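Local coordinates for putative ATP-grasp superfamily protein (Archaeoglobus fulgidus, PDB 3DF7), which is of unknown function but, as a member of the ATP-grasp superfamily, probably binds ATP and a metal ion, at residues L4-F9 against A26-A31; K65-S70 against E92-N97; D71-I76 against T86-A91; N227-V232 against A247-P252. One frame throughout, in Å; residues are numbered along the deposited sequence.

Interaction 1: residues L4-F9 against A26-A31; sequences LFLFEF and AMFKSA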
loop_
_atom_site.group_PDB
_atom_site.type_symbol
_atom_site.label_atom_id
_atom_site.label_comp_id
_atom_site.label_asym_id
_atom_site.label_seq_id
_atom_site.Cartn_x
_atom_site.Cartn_y
_atom_site.Cartn_z
ATOM N N LEU A 4 -6.710 -11.147 15.788
ATOM C CA LEU A 4 -6.352 -10.021 14.932
ATOM C C LEU A 4 -7.572 -9.518 14.178
ATOM O O LEU A 4 -8.184 -10.265 13.400
ATOM C CB LEU A 4 -5.273 -10.416 13.916
ATOM C CG LEU A 4 -4.997 -9.336 12.854
ATOM C CD1 LEU A 4 -4.400 -8.097 13.509
ATOM C CD2 LEU A 4 -4.043 -9.886 11.795
ATOM N N PHE A 5 -7.946 -8.266 14.423
ATOM C CA PHE A 5 -9.067 -7.682 13.702
ATOM C C PHE A 5 -8.477 -7.220 12.376
ATOM O O PHE A 5 -7.645 -6.310 12.346
ATOM C CB PHE A 5 -9.651 -6.476 14.448
ATOM C CG PHE A 5 -10.657 -5.700 13.644
ATOM C CD1 PHE A 5 -11.813 -6.318 13.165
ATOM C CD2 PHE A 5 -10.443 -4.358 13.342
ATOM C CE1 PHE A 5 -12.740 -5.612 12.395
ATOM C CE2 PHE A 5 -11.364 -3.642 12.572
ATOM C CZ PHE A 5 -12.514 -4.273 12.101
ATOM N N LEU A 6 -8.890 -7.872 11.292
ATOM C CA LEU A 6 -8.412 -7.545 9.952
ATOM C C LEU A 6 -9.527 -6.839 9.186
ATOM O O LEU A 6 -10.639 -7.360 9.073
ATOM C CB LEU A 6 -8.006 -8.821 9.205
ATOM C CG LEU A 6 -7.456 -8.615 7.790
ATOM C CD1 LEU A 6 -6.158 -7.849 7.888
ATOM C CD2 LEU A 6 -7.239 -9.957 7.087
ATOM N N PHE A 7 -9.218 -5.663 8.650
ATOM C CA PHE A 7 -10.204 -4.874 7.919
ATOM C C PHE A 7 -9.615 -4.165 6.696
ATOM O O PHE A 7 -8.582 -3.505 6.791
ATOM C CB PHE A 7 -10.801 -3.825 8.868
ATOM C CG PHE A 7 -11.735 -2.846 8.202
ATOM C CD1 PHE A 7 -13.115 -3.041 8.232
ATOM C CD2 PHE A 7 -11.231 -1.719 7.551
ATOM C CE1 PHE A 7 -13.975 -2.127 7.623
ATOM C CE2 PHE A 7 -12.079 -0.801 6.937
ATOM C CZ PHE A 7 -13.458 -1.005 6.973
ATOM N N GLU A 8 -10.276 -4.311 5.550
ATOM C CA GLU A 8 -9.852 -3.627 4.324
ATOM C C GLU A 8 -11.111 -2.916 3.823
ATOM O O GLU A 8 -12.185 -3.520 3.744
ATOM C CB GLU A 8 -9.319 -4.618 3.287
ATOM C CG GLU A 8 -8.711 -3.950 2.056
ATOM C CD GLU A 8 -9.762 -3.485 1.070
ATOM O OE1 GLU A 8 -10.690 -4.275 0.798
ATOM O OE2 GLU A 8 -9.661 -2.345 0.561
ATOM N N PHE A 9 -10.977 -1.635 3.494
ATOM C CA PHE A 9 -12.123 -0.822 3.089
ATOM C C PHE A 9 -13.035 -1.321 1.967
ATOM O O PHE A 9 -14.251 -1.347 2.137
ATOM C CB PHE A 9 -11.668 0.601 2.767
ATOM C CG PHE A 9 -12.789 1.603 2.752
ATOM C CD1 PHE A 9 -13.477 1.914 3.926
ATOM C CD2 PHE A 9 -13.163 2.230 1.570
ATOM C CE1 PHE A 9 -14.527 2.835 3.923
ATOM C CE2 PHE A 9 -14.211 3.151 1.552
ATOM C CZ PHE A 9 -14.895 3.455 2.732
ATOM N N ALA A 26 -8.040 -8.074 -3.228
ATOM C CA ALA A 26 -6.849 -8.902 -3.379
ATOM C C ALA A 26 -5.963 -8.790 -2.144
ATOM O O ALA A 26 -5.436 -9.789 -1.643
ATOM C CB ALA A 26 -6.075 -8.480 -4.623
HETATM N N MSE A 27 -5.801 -7.571 -1.643
HETATM C CA MSE A 27 -4.982 -7.371 -0.461
HETATM C C MSE A 27 -5.612 -8.025 0.763
HETATM O O MSE A 27 -4.908 -8.617 1.578
HETATM C CB MSE A 27 -4.761 -5.877 -0.191
HETATM C CG MSE A 27 -3.726 -5.230 -1.108
HETATM SE SE MSE A 27 -3.313 -3.400 -0.611
HETATM C CE MSE A 27 -4.579 -2.515 -1.759
ATOM N N PHE A 28 -6.930 -7.906 0.906
ATOM C CA PHE A 28 -7.599 -8.515 2.056
ATOM C C PHE A 28 -7.435 -10.033 2.017
ATOM O O PHE A 28 -7.119 -10.662 3.028
ATOM C CB PHE A 28 -9.094 -8.176 2.072
ATOM C CG PHE A 28 -9.822 -8.713 3.277
ATOM C CD1 PHE A 28 -9.796 -8.026 4.486
ATOM C CD2 PHE A 28 -10.506 -9.922 3.209
ATOM C CE1 PHE A 28 -10.442 -8.535 5.615
ATOM C CE2 PHE A 28 -11.157 -10.444 4.333
ATOM C CZ PHE A 28 -11.123 -9.745 5.538
ATOM N N LYS A 29 -7.667 -10.622 0.846
ATOM C CA LYS A 29 -7.533 -12.068 0.681
ATOM C C LYS A 29 -6.108 -12.486 1.036
ATOM O O LYS A 29 -5.889 -13.431 1.801
ATOM C CB LYS A 29 -7.850 -12.463 -0.769
ATOM C CG LYS A 29 -7.760 -13.959 -1.057
ATOM C CD LYS A 29 -7.903 -14.234 -2.553
ATOM C CE LYS A 29 -7.998 -15.720 -2.859
ATOM N NZ LYS A 29 -6.892 -16.498 -2.235
ATOM N N SER A 30 -5.139 -11.758 0.490
ATOM C CA SER A 30 -3.735 -12.050 0.737
ATOM C C SER A 30 -3.380 -11.914 2.217
ATOM O O SER A 30 -2.651 -12.742 2.764
ATOM C CB SER A 30 -2.850 -11.119 -0.105
ATOM O OG SER A 30 -1.481 -11.337 0.179
ATOM N N ALA A 31 -3.896 -10.869 2.862
ATOM C CA ALA A 31 -3.635 -10.634 4.282
ATOM C C ALA A 31 -4.330 -11.696 5.136
ATOM O O ALA A 31 -3.775 -12.171 6.126
ATOM C CB ALA A 31 -4.121 -9.238 4.685
#
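Phe-28 reaches out from the helix and lays its side chain against Leu-6 and Glu-8, two residues that point to the same side of the strand. Its CB sits 3.8 Å from Glu-8 CB. With CG anti to the backbone N (chi1 -177°), the ring carries on toward the strand. CG follows at 4.1 Å from the same Glu-8 CB, and CD1 comes closer, 3.6 Å. Beyond it, at CE1, the ring presents its edge to the backbone: the carbonyl oxygen of Leu-6 lies in the ring plane, 3.7 Å from Phe-28 CE1, and Leu-6 CG is equally near that atom. At the tip, CZ comes to 4.2 Å from Leu-6 CD2. That methyl also makes an off-centre CH-pi contact with the Phe-28 ring.

The segments here belong to strand 3-8 and helix 18-35, which with strand 40-42 form a beta-alpha-beta unit of the parallel sheet. The helix runs back almost antiparallel to the strand, their axes at 162°. One turn after Phe-28, Ala-31 adds a second surface for Leu-6, its CB 4.0 Å from Leu-6 CD2, so the leucine tip rests against both the ring and the methyl.

Only the CB of Glu-8 joins this apolar layer. Its chain bends at chi2 (-80°), and the carboxylate turns to the start of helix 9-12, where OE1 accepts from Thr-11 N and OE2 from Ala-10 N, an N-cap on that short helix. A bound acetate ion, probably from the crystallisation liquor, lies close to the Glu-8 side chain. Phe-28 also meets the ring of Phe-53 edge-to-face.

Interaction 2: residues K65-S70 against E92-N97; sequences KYLEKS and EKYCEN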
loop_
_atom_site.group_PDB
_atom_site.type_symbol
_atom_site.label_atom_id
_atom_site.label_comp_id
_atom_site.label_asym_id
_atom_site.label_seq_id
_atom_site.Cartn_x
_atom_site.Cartn_y
_atom_site.Cartn_z
ATOM N N LYS A 65 -17.466 -3.218 18.028
ATOM C CA LYS A 65 -17.753 -4.496 18.673
ATOM C C LYS A 65 -16.673 -5.545 18.420
ATOM O O LYS A 65 -16.418 -6.406 19.266
ATOM C CB LYS A 65 -19.106 -5.026 18.195
ATOM C CG LYS A 65 -20.261 -4.071 18.463
ATOM C CD LYS A 65 -20.474 -3.870 19.957
ATOM C CE LYS A 65 -21.374 -2.679 20.239
ATOM N NZ LYS A 65 -20.711 -1.392 19.868
ATOM N N TYR A 66 -16.046 -5.473 17.249
ATOM C CA TYR A 66 -14.990 -6.412 16.896
ATOM C C TYR A 66 -13.671 -5.975 17.521
ATOM O O TYR A 66 -12.904 -6.801 18.016
ATOM C CB TYR A 66 -14.859 -6.509 15.373
ATOM C CG TYR A 66 -16.086 -7.092 14.713
ATOM C CD1 TYR A 66 -17.235 -6.323 14.521
ATOM C CD2 TYR A 66 -16.114 -8.428 14.313
ATOM C CE1 TYR A 66 -18.382 -6.872 13.946
ATOM C CE2 TYR A 66 -17.258 -8.987 13.743
ATOM C CZ TYR A 66 -18.384 -8.204 13.561
ATOM O OH TYR A 66 -19.505 -8.752 12.992
ATOM N N LEU A 67 -13.414 -4.670 17.507
ATOM C CA LEU A 67 -12.191 -4.130 18.095
ATOM C C LEU A 67 -12.124 -4.415 19.593
ATOM O O LEU A 67 -11.050 -4.666 20.138
ATOM C CB LEU A 67 -12.118 -2.619 17.860
ATOM C CG LEU A 67 -11.723 -2.174 16.453
ATOM C CD1 LEU A 67 -11.994 -0.686 16.270
ATOM C CD2 LEU A 67 -10.251 -2.493 16.233
ATOM N N GLU A 68 -13.280 -4.376 20.252
ATOM C CA GLU A 68 -13.364 -4.617 21.691
ATOM C C GLU A 68 -12.971 -6.044 22.072
ATOM O O GLU A 68 -12.627 -6.312 23.225
ATOM C CB GLU A 68 -14.789 -4.345 22.192
ATOM C CG GLU A 68 -15.309 -2.946 21.897
ATOM C CD GLU A 68 -16.742 -2.740 22.361
ATOM O OE1 GLU A 68 -17.600 -3.599 22.063
ATOM O OE2 GLU A 68 -17.015 -1.712 23.017
ATOM N N LYS A 69 -13.022 -6.955 21.107
ATOM C CA LYS A 69 -12.686 -8.353 21.361
ATOM C C LYS A 69 -11.391 -8.801 20.683
ATOM O O LYS A 69 -11.091 -9.993 20.629
ATOM C CB LYS A 69 -13.835 -9.247 20.890
ATOM C CG LYS A 69 -15.183 -8.942 21.544
ATOM C CD LYS A 69 -15.192 -9.329 23.017
ATOM C CE LYS A 69 -16.541 -9.035 23.666
ATOM N NZ LYS A 69 -16.848 -7.571 23.707
ATOM N N SER A 70 -10.619 -7.845 20.179
ATOM C CA SER A 70 -9.369 -8.163 19.493
ATOM C C SER A 70 -8.121 -7.809 20.295
ATOM O O SER A 70 -8.163 -6.944 21.166
ATOM C CB SER A 70 -9.331 -7.440 18.144
ATOM O OG SER A 70 -10.379 -7.895 17.306
ATOM N N GLU A 92 -6.835 2.514 17.272
ATOM C CA GLU A 92 -5.769 2.658 18.264
ATOM C C GLU A 92 -6.276 2.684 19.702
ATOM O O GLU A 92 -5.565 2.299 20.625
ATOM C CB GLU A 92 -4.973 3.938 18.006
ATOM C CG GLU A 92 -4.220 3.957 16.693
ATOM C CD GLU A 92 -3.446 5.243 16.504
ATOM O OE1 GLU A 92 -4.035 6.323 16.731
ATOM O OE2 GLU A 92 -2.257 5.174 16.127
ATOM N N LYS A 93 -7.505 3.153 19.882
ATOM C CA LYS A 93 -8.108 3.252 21.204
ATOM C C LYS A 93 -8.442 1.884 21.801
ATOM O O LYS A 93 -8.753 1.790 22.988
ATOM C CB LYS A 93 -9.381 4.103 21.117
ATOM C CG LYS A 93 -10.095 4.369 22.443
ATOM C CD LYS A 93 -9.330 5.344 23.346
ATOM C CE LYS A 93 -8.186 4.668 24.089
ATOM N NZ LYS A 93 -7.453 5.630 24.963
ATOM N N TYR A 94 -8.356 0.826 20.993
ATOM C CA TYR A 94 -8.701 -0.514 21.467
ATOM C C TYR A 94 -7.591 -1.529 21.697
ATOM O O TYR A 94 -7.496 -2.104 22.780
ATOM C CB TYR A 94 -9.735 -1.149 20.540
ATOM C CG TYR A 94 -11.043 -0.407 20.502
ATOM C CD1 TYR A 94 -11.207 0.709 19.688
ATOM C CD2 TYR A 94 -12.109 -0.794 21.315
ATOM C CE1 TYR A 94 -12.399 1.425 19.681
ATOM C CE2 TYR A 94 -13.306 -0.080 21.319
ATOM C CZ TYR A 94 -13.440 1.027 20.501
ATOM O OH TYR A 94 -14.611 1.748 20.509
ATOM N N CYS A 95 -6.764 -1.773 20.685
ATOM C CA CYS A 95 -5.701 -2.763 20.829
ATOM C C CYS A 95 -4.435 -2.455 20.042
ATOM O O CYS A 95 -4.331 -1.413 19.395
ATOM C CB CYS A 95 -6.237 -4.139 20.430
ATOM S SG CYS A 95 -7.111 -4.137 18.851
ATOM N N GLU A 96 -3.473 -3.374 20.105
ATOM C CA GLU A 96 -2.199 -3.200 19.420
ATOM C C GLU A 96 -2.401 -2.986 17.927
ATOM O O GLU A 96 -3.268 -3.601 17.312
ATOM C CB GLU A 96 -1.287 -4.413 19.631
ATOM C CG GLU A 96 0.146 -4.167 19.167
ATOM C CD GLU A 96 0.975 -5.435 19.055
ATOM O OE1 GLU A 96 0.965 -6.250 20.002
ATOM O OE2 GLU A 96 1.648 -5.609 18.016
ATOM N N ASN A 97 -1.577 -2.116 17.358
ATOM C CA ASN A 97 -1.639 -1.786 15.937
ATOM C C ASN A 97 -0.479 -2.461 15.205
ATOM O O ASN A 97 0.684 -2.214 15.525
ATOM C CB ASN A 97 -1.539 -0.267 15.777
ATOM C CG ASN A 97 -1.767 0.196 14.352
ATOM O OD1 ASN A 97 -1.902 -0.610 13.427
ATOM N ND2 ASN A 97 -1.809 1.511 14.167
#
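Leu-67 sits over one face of the Tyr-94 ring. Its CB lies 3.6 Å from Tyr-94 CG, displaced toward the rim, in a CH-pi contact. The two side chains cross at about a right angle. Past CG the leucine stays extended, chi2 167°, and this takes CD1 along the same aromatic side to 3.8 Å from Tyr-94 CD1.

Glu-68 meets the ring differently. It runs beside the tyrosine, both pointing the same way, and touches with its aliphatic part: Glu-68 CG is 3.5 Å from Tyr-94 CE2, so its methylene, not its carboxylate, makes the contact.

The second meeting point is Cys-95 against Ser-70. SG of Cys-95 stands between the backbone N and the carbonyl carbon, the crowded position (chi1 49°), and comes to 4.0 Å from Ser-70 CB. The Cys-95 CB packs closer, 3.5 Å from the carbonyl oxygen of Ser-70. The serine hydroxyl meanwhile turns back to its own segment. Ser-70 OG donates to Tyr-66 O over 2.8 Å, from 42° above the carbonyl plane, while Lys-69 N reaches that oxygen from the opposite face. This ties the type I turn from Leu-67 to Ser-70 back to Tyr-66. Ser-70 OG is also hydrogen-bonded to Thr-42 OG1, a second partner for that oxygen.

What meets here are two helix-to-strand connections, one leading from helix 63-67 to strand 72-76 and the other from helix 83-92 to strand 96-97. They lie side by side at the edge where these neighbouring parallel strands begin, an arrangement characteristic of a Rossmann-like alpha/beta sheet.

Interaction 3: residues D71-I76 against T86-A91; sequences DAFLII and TLTKKA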
loop_
_atom_site.group_PDB
_atom_site.type_symbol
_atom_site.label_atom_id
_atom_site.label_comp_id
_atom_site.label_asym_id
_atom_site.label_seq_id
_atom_site.Cartn_x
_atom_site.Cartn_y
_atom_site.Cartn_z
ATOM N N ASP A 71 -7.015 -8.488 19.991
ATOM C CA ASP A 71 -5.743 -8.244 20.664
ATOM C C ASP A 71 -4.864 -7.342 19.802
ATOM O O ASP A 71 -3.948 -6.690 20.296
ATOM C CB ASP A 71 -5.020 -9.562 20.933
ATOM C CG ASP A 71 -5.774 -10.448 21.905
ATOM O OD1 ASP A 71 -6.051 -9.985 23.032
ATOM O OD2 ASP A 71 -6.093 -11.600 21.543
ATOM N N ALA A 72 -5.141 -7.326 18.505
ATOM C CA ALA A 72 -4.392 -6.486 17.580
ATOM C C ALA A 72 -5.285 -6.183 16.389
ATOM O O ALA A 72 -6.336 -6.810 16.209
ATOM C CB ALA A 72 -3.114 -7.202 17.122
ATOM N N PHE A 73 -4.882 -5.212 15.582
ATOM C CA PHE A 73 -5.663 -4.873 14.406
ATOM C C PHE A 73 -4.750 -4.460 13.270
ATOM O O PHE A 73 -3.599 -4.070 13.486
ATOM C CB PHE A 73 -6.666 -3.745 14.716
ATOM C CG PHE A 73 -6.043 -2.378 14.843
ATOM C CD1 PHE A 73 -5.762 -1.611 13.712
ATOM C CD2 PHE A 73 -5.738 -1.854 16.096
ATOM C CE1 PHE A 73 -5.186 -0.342 13.828
ATOM C CE2 PHE A 73 -5.163 -0.586 16.224
ATOM C CZ PHE A 73 -4.887 0.171 15.082
ATOM N N LEU A 74 -5.274 -4.575 12.058
ATOM C CA LEU A 74 -4.558 -4.185 10.856
ATOM C C LEU A 74 -5.623 -3.618 9.938
ATOM O O LEU A 74 -6.522 -4.335 9.497
ATOM C CB LEU A 74 -3.880 -5.382 10.183
ATOM C CG LEU A 74 -3.135 -4.973 8.903
ATOM C CD1 LEU A 74 -2.031 -3.956 9.250
ATOM C CD2 LEU A 74 -2.550 -6.200 8.225
ATOM N N ILE A 75 -5.521 -2.323 9.668
ATOM C CA ILE A 75 -6.481 -1.650 8.816
ATOM C C ILE A 75 -5.857 -1.263 7.483
ATOM O O ILE A 75 -4.805 -0.630 7.428
ATOM C CB ILE A 75 -7.064 -0.409 9.545
ATOM C CG1 ILE A 75 -7.997 -0.890 10.670
ATOM C CG2 ILE A 75 -7.797 0.506 8.558
ATOM C CD1 ILE A 75 -8.543 0.202 11.555
ATOM N N ILE A 76 -6.510 -1.687 6.409
ATOM C CA ILE A 76 -6.066 -1.387 5.060
ATOM C C ILE A 76 -7.168 -0.535 4.445
ATOM O O ILE A 76 -8.301 -0.994 4.291
ATOM C CB ILE A 76 -5.919 -2.662 4.215
ATOM C CG1 ILE A 76 -5.034 -3.681 4.936
ATOM C CG2 ILE A 76 -5.316 -2.309 2.866
ATOM C CD1 ILE A 76 -5.184 -5.097 4.397
ATOM N N THR A 86 -8.513 8.292 9.937
ATOM C CA THR A 86 -9.605 8.210 10.903
ATOM C C THR A 86 -9.891 6.793 11.384
ATOM O O THR A 86 -10.139 6.576 12.573
ATOM C CB THR A 86 -10.900 8.848 10.341
ATOM O OG1 THR A 86 -11.365 8.104 9.209
ATOM C CG2 THR A 86 -10.626 10.278 9.914
ATOM N N LEU A 87 -9.838 5.826 10.473
ATOM C CA LEU A 87 -10.093 4.443 10.848
ATOM C C LEU A 87 -9.026 3.947 11.814
ATOM O O LEU A 87 -9.333 3.295 12.816
ATOM C CB LEU A 87 -10.132 3.552 9.604
ATOM C CG LEU A 87 -11.324 3.778 8.670
ATOM C CD1 LEU A 87 -11.133 2.976 7.394
ATOM C CD2 LEU A 87 -12.615 3.373 9.370
ATOM N N THR A 88 -7.771 4.269 11.522
ATOM C CA THR A 88 -6.669 3.842 12.376
ATOM C C THR A 88 -6.728 4.517 13.743
ATOM O O THR A 88 -6.549 3.867 14.775
ATOM C CB THR A 88 -5.309 4.149 11.724
ATOM O OG1 THR A 88 -5.247 3.523 10.435
ATOM C CG2 THR A 88 -4.175 3.617 12.593
ATOM N N LYS A 89 -6.983 5.819 13.747
ATOM C CA LYS A 89 -7.062 6.578 14.993
ATOM C C LYS A 89 -8.139 5.988 15.902
ATOM O O LYS A 89 -7.978 5.931 17.123
ATOM C CB LYS A 89 -7.375 8.044 14.688
ATOM C CG LYS A 89 -7.306 8.967 15.897
ATOM C CD LYS A 89 -7.593 10.402 15.491
ATOM C CE LYS A 89 -7.554 11.336 16.689
ATOM N NZ LYS A 89 -7.906 12.723 16.292
ATOM N N LYS A 90 -9.235 5.549 15.295
ATOM C CA LYS A 90 -10.344 4.952 16.031
ATOM C C LYS A 90 -9.918 3.611 16.620
ATOM O O LYS A 90 -10.176 3.324 17.789
ATOM C CB LYS A 90 -11.545 4.755 15.098
ATOM C CG LYS A 90 -12.721 4.016 15.725
ATOM C CD LYS A 90 -13.890 3.905 14.752
ATOM C CE LYS A 90 -15.053 3.139 15.364
ATOM N NZ LYS A 90 -16.243 3.138 14.466
ATOM N N ALA A 91 -9.253 2.796 15.808
ATOM C CA ALA A 91 -8.800 1.482 16.249
ATOM C C ALA A 91 -7.737 1.541 17.353
ATOM O O ALA A 91 -7.742 0.719 18.265
ATOM C CB ALA A 91 -8.270 0.695 15.053
HETATM O O HOH W 1 -3.542 1.299 9.400
#
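Phe-73 and Ile-75 of the strand pack against Leu-87, Thr-88 and Ala-91 of the helix, the first two elements of a beta-alpha-beta unit completed by strand 96-97. Strand and helix run nearly antiparallel, at 170°, with their axes 9.0 Å apart at the closest.

The aromatic contact is a CH-pi interaction. Ala-91 CB lies over the centre of the Phe-73 ring, 3.3 Å from its centroid and only 9° off the normal, a close fit of methyl on face. The ring's CE2 also comes to 3.5 Å from the carbonyl oxygen of Ala-91. Leu-67, Cys-95 and Asn-97 touch the same ring. An alanine at Phe-73 would probably leave the Ala-91 methyl without its ring partner and open a gap between helix and strand that those three neighbours also border.

The aliphatic contacts belong to Ile-75. Its CD1, at the end of an extended CG1 branch, is 3.5 Å from Ala-91 CB, so that one methyl of the helix serves both strand side chains. The same CD1 rests 3.4 Å from the carbonyl oxygen of Leu-87. The other branch, CG2, meets Leu-87 CB at 4.0 Å, and the two side chains cross at about a right angle.

The polar link passes through water. The hydroxyl of Thr-88 is bonded to Leu-84 O one turn back in its helix, and it also accepts from a bridging water: water 1 donates to Thr-88 OG1 at 3.0 Å and to the backbone oxygen Ile-75 O at 3.0 Å.

Interaction 4: residues N227-V232 against A247-P252; sequences NGYVGV and ARLTTP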
loop_
_atom_site.group_PDB
_atom_site.type_symbol
_atom_site.label_atom_id
_atom_site.label_comp_id
_atom_site.label_asym_id
_atom_site.label_seq_id
_atom_site.Cartn_x
_atom_site.Cartn_y
_atom_site.Cartn_z
ATOM N N ASN A 227 5.100 1.955 11.285
ATOM C CA ASN A 227 5.294 0.672 11.935
ATOM C C ASN A 227 4.684 -0.429 11.085
ATOM O O ASN A 227 3.640 -0.231 10.471
ATOM C CB ASN A 227 4.633 0.702 13.316
ATOM C CG ASN A 227 4.623 -0.655 13.991
ATOM O OD1 ASN A 227 3.573 -1.296 14.121
ATOM N ND2 ASN A 227 5.791 -1.103 14.426
ATOM N N GLY A 228 5.344 -1.582 11.049
ATOM C CA GLY A 228 4.841 -2.699 10.270
ATOM C C GLY A 228 5.169 -2.551 8.799
ATOM O O GLY A 228 6.219 -2.017 8.440
ATOM N N TYR A 229 4.269 -3.016 7.940
ATOM C CA TYR A 229 4.491 -2.919 6.505
ATOM C C TYR A 229 4.238 -1.506 5.998
ATOM O O TYR A 229 3.179 -0.924 6.235
ATOM C CB TYR A 229 3.575 -3.889 5.750
ATOM C CG TYR A 229 3.727 -3.814 4.247
ATOM C CD1 TYR A 229 4.508 -4.742 3.555
ATOM C CD2 TYR A 229 3.093 -2.808 3.514
ATOM C CE1 TYR A 229 4.648 -4.672 2.171
ATOM C CE2 TYR A 229 3.230 -2.728 2.134
ATOM C CZ TYR A 229 4.007 -3.664 1.470
ATOM O OH TYR A 229 4.127 -3.600 0.101
ATOM N N VAL A 230 5.221 -0.969 5.283
ATOM C CA VAL A 230 5.121 0.361 4.703
ATOM C C VAL A 230 5.638 0.295 3.274
ATOM O O VAL A 230 6.661 -0.336 3.004
ATOM C CB VAL A 230 5.963 1.396 5.496
ATOM C CG1 VAL A 230 5.918 2.759 4.791
ATOM C CG2 VAL A 230 5.429 1.519 6.919
ATOM N N GLY A 231 4.914 0.922 2.356
ATOM C CA GLY A 231 5.344 0.929 0.972
ATOM C C GLY A 231 5.867 2.305 0.603
ATOM O O GLY A 231 5.297 3.313 1.018
ATOM N N VAL A 232 6.959 2.360 -0.154
ATOM C CA VAL A 232 7.513 3.648 -0.573
ATOM C C VAL A 232 7.598 3.698 -2.094
ATOM O O VAL A 232 8.267 2.863 -2.701
ATOM C CB VAL A 232 8.933 3.877 -0.009
ATOM C CG1 VAL A 232 9.455 5.249 -0.449
ATOM C CG2 VAL A 232 8.912 3.777 1.507
ATOM N N ALA A 247 1.546 4.147 4.199
ATOM C CA ALA A 247 1.667 3.548 5.521
ATOM C C ALA A 247 0.559 2.516 5.688
ATOM O O ALA A 247 -0.286 2.635 6.569
ATOM C CB ALA A 247 1.561 4.627 6.598
ATOM N N ARG A 248 0.587 1.504 4.828
ATOM C CA ARG A 248 -0.414 0.442 4.821
ATOM C C ARG A 248 0.030 -0.579 3.788
ATOM O O ARG A 248 0.935 -0.315 2.999
ATOM C CB ARG A 248 -1.764 1.000 4.367
ATOM C CG ARG A 248 -1.681 1.669 2.988
ATOM C CD ARG A 248 -3.052 1.940 2.382
ATOM N NE ARG A 248 -2.971 2.739 1.155
ATOM C CZ ARG A 248 -2.672 2.265 -0.050
ATOM N NH1 ARG A 248 -2.415 0.975 -0.228
ATOM N NH2 ARG A 248 -2.636 3.088 -1.090
ATOM N N LEU A 249 -0.621 -1.736 3.773
ATOM C CA LEU A 249 -0.296 -2.749 2.779
ATOM C C LEU A 249 -0.513 -2.141 1.399
ATOM O O LEU A 249 -1.377 -1.280 1.228
ATOM C CB LEU A 249 -1.217 -3.957 2.919
ATOM C CG LEU A 249 -1.100 -4.806 4.182
ATOM C CD1 LEU A 249 -1.949 -6.068 4.021
ATOM C CD2 LEU A 249 0.349 -5.178 4.416
ATOM N N THR A 250 0.280 -2.576 0.423
ATOM C CA THR A 250 0.144 -2.103 -0.949
ATOM C C THR A 250 -0.039 -3.340 -1.827
ATOM O O THR A 250 0.364 -4.444 -1.447
ATOM C CB THR A 250 1.374 -1.269 -1.406
ATOM O OG1 THR A 250 2.567 -2.041 -1.267
ATOM C CG2 THR A 250 1.489 0.008 -0.571
ATOM N N THR A 251 -0.652 -3.155 -2.993
ATOM C CA THR A 251 -0.955 -4.260 -3.901
ATOM C C THR A 251 0.141 -5.293 -4.195
ATOM O O THR A 251 -0.143 -6.493 -4.275
ATOM C CB THR A 251 -1.521 -3.714 -5.233
ATOM O OG1 THR A 251 -2.589 -2.798 -4.948
ATOM C CG2 THR A 251 -2.073 -4.849 -6.091
ATOM N N PRO A 252 1.402 -4.855 -4.356
ATOM C CA PRO A 252 2.476 -5.821 -4.640
ATOM C C PRO A 252 2.563 -6.974 -3.630
ATOM O O PRO A 252 3.131 -8.032 -3.917
ATOM C CB PRO A 252 3.727 -4.946 -4.635
ATOM C CG PRO A 252 3.213 -3.632 -5.166
ATOM C CD PRO A 252 1.915 -3.472 -4.396
#
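The Tyr-229 ring takes the loop mainly on its edge: Arg-248 O lies in the ring plane, 3.3 Å from CD2, and Thr-250 OG1 lies in it too, beyond the hydroxyl. Above the plane, at the CG corner, stands Leu-249 CD2, 3.6 Å from Tyr-229 CG, the leucine crossing the ring at about a right angle. Thr-250 N approaches obliquely, 3.4 Å from Tyr-229 CE2.

At the tip, Tyr-229 OH and Thr-250 OG1 share a short hydrogen bond of 2.6 Å, and Ser-173 OG is a second partner of the phenol oxygen. A phenylalanine here would probably keep the ring packing but leave Thr-250 OG1 and Ser-173 OG without the hydroxyl that joins them.

Two residues on, Gly-231 lies against the Thr-250 methyl, its CA 4.3 Å from CG2; a CB at this position would run into that methyl.

Arg-248 starts its side chain away from the strand; NH1 bonds Leu-249 O at 2.9 Å and NE forms a salt bridge with Glu-79, close to a bound acetate. The loop follows the hairpin of strands 228-236 and 240-246 in the antiparallel sheet of the ATP-grasp fold, a location consistent with the nucleotide-binding cleft of that family.

Overall arrangement
From the N terminus, interaction 1 closes the first loop, setting helix 18-35 on strand 3-8. Interaction 2 then opens at helix 63-67 and closes just before strand 96-97. Interaction 3 is nested inside it, folding helix 83-92 onto strand 72-76, and its Phe-73 also packs on Cys-95 and Asn-97 of interaction 2. Backbone bonds between strands 3-8 and 72-76 make interactions 1 and 3 parts of one parallel sheet. Interaction 4 follows in series in the ATP-grasp part, closing hairpin 228-246 by folding the next loop back on its first strand. No contacts cross. Leu-249 ties the two regions together, packing on Ile-76, Leu-74 and Ala-31; Met-27 also meets the loop.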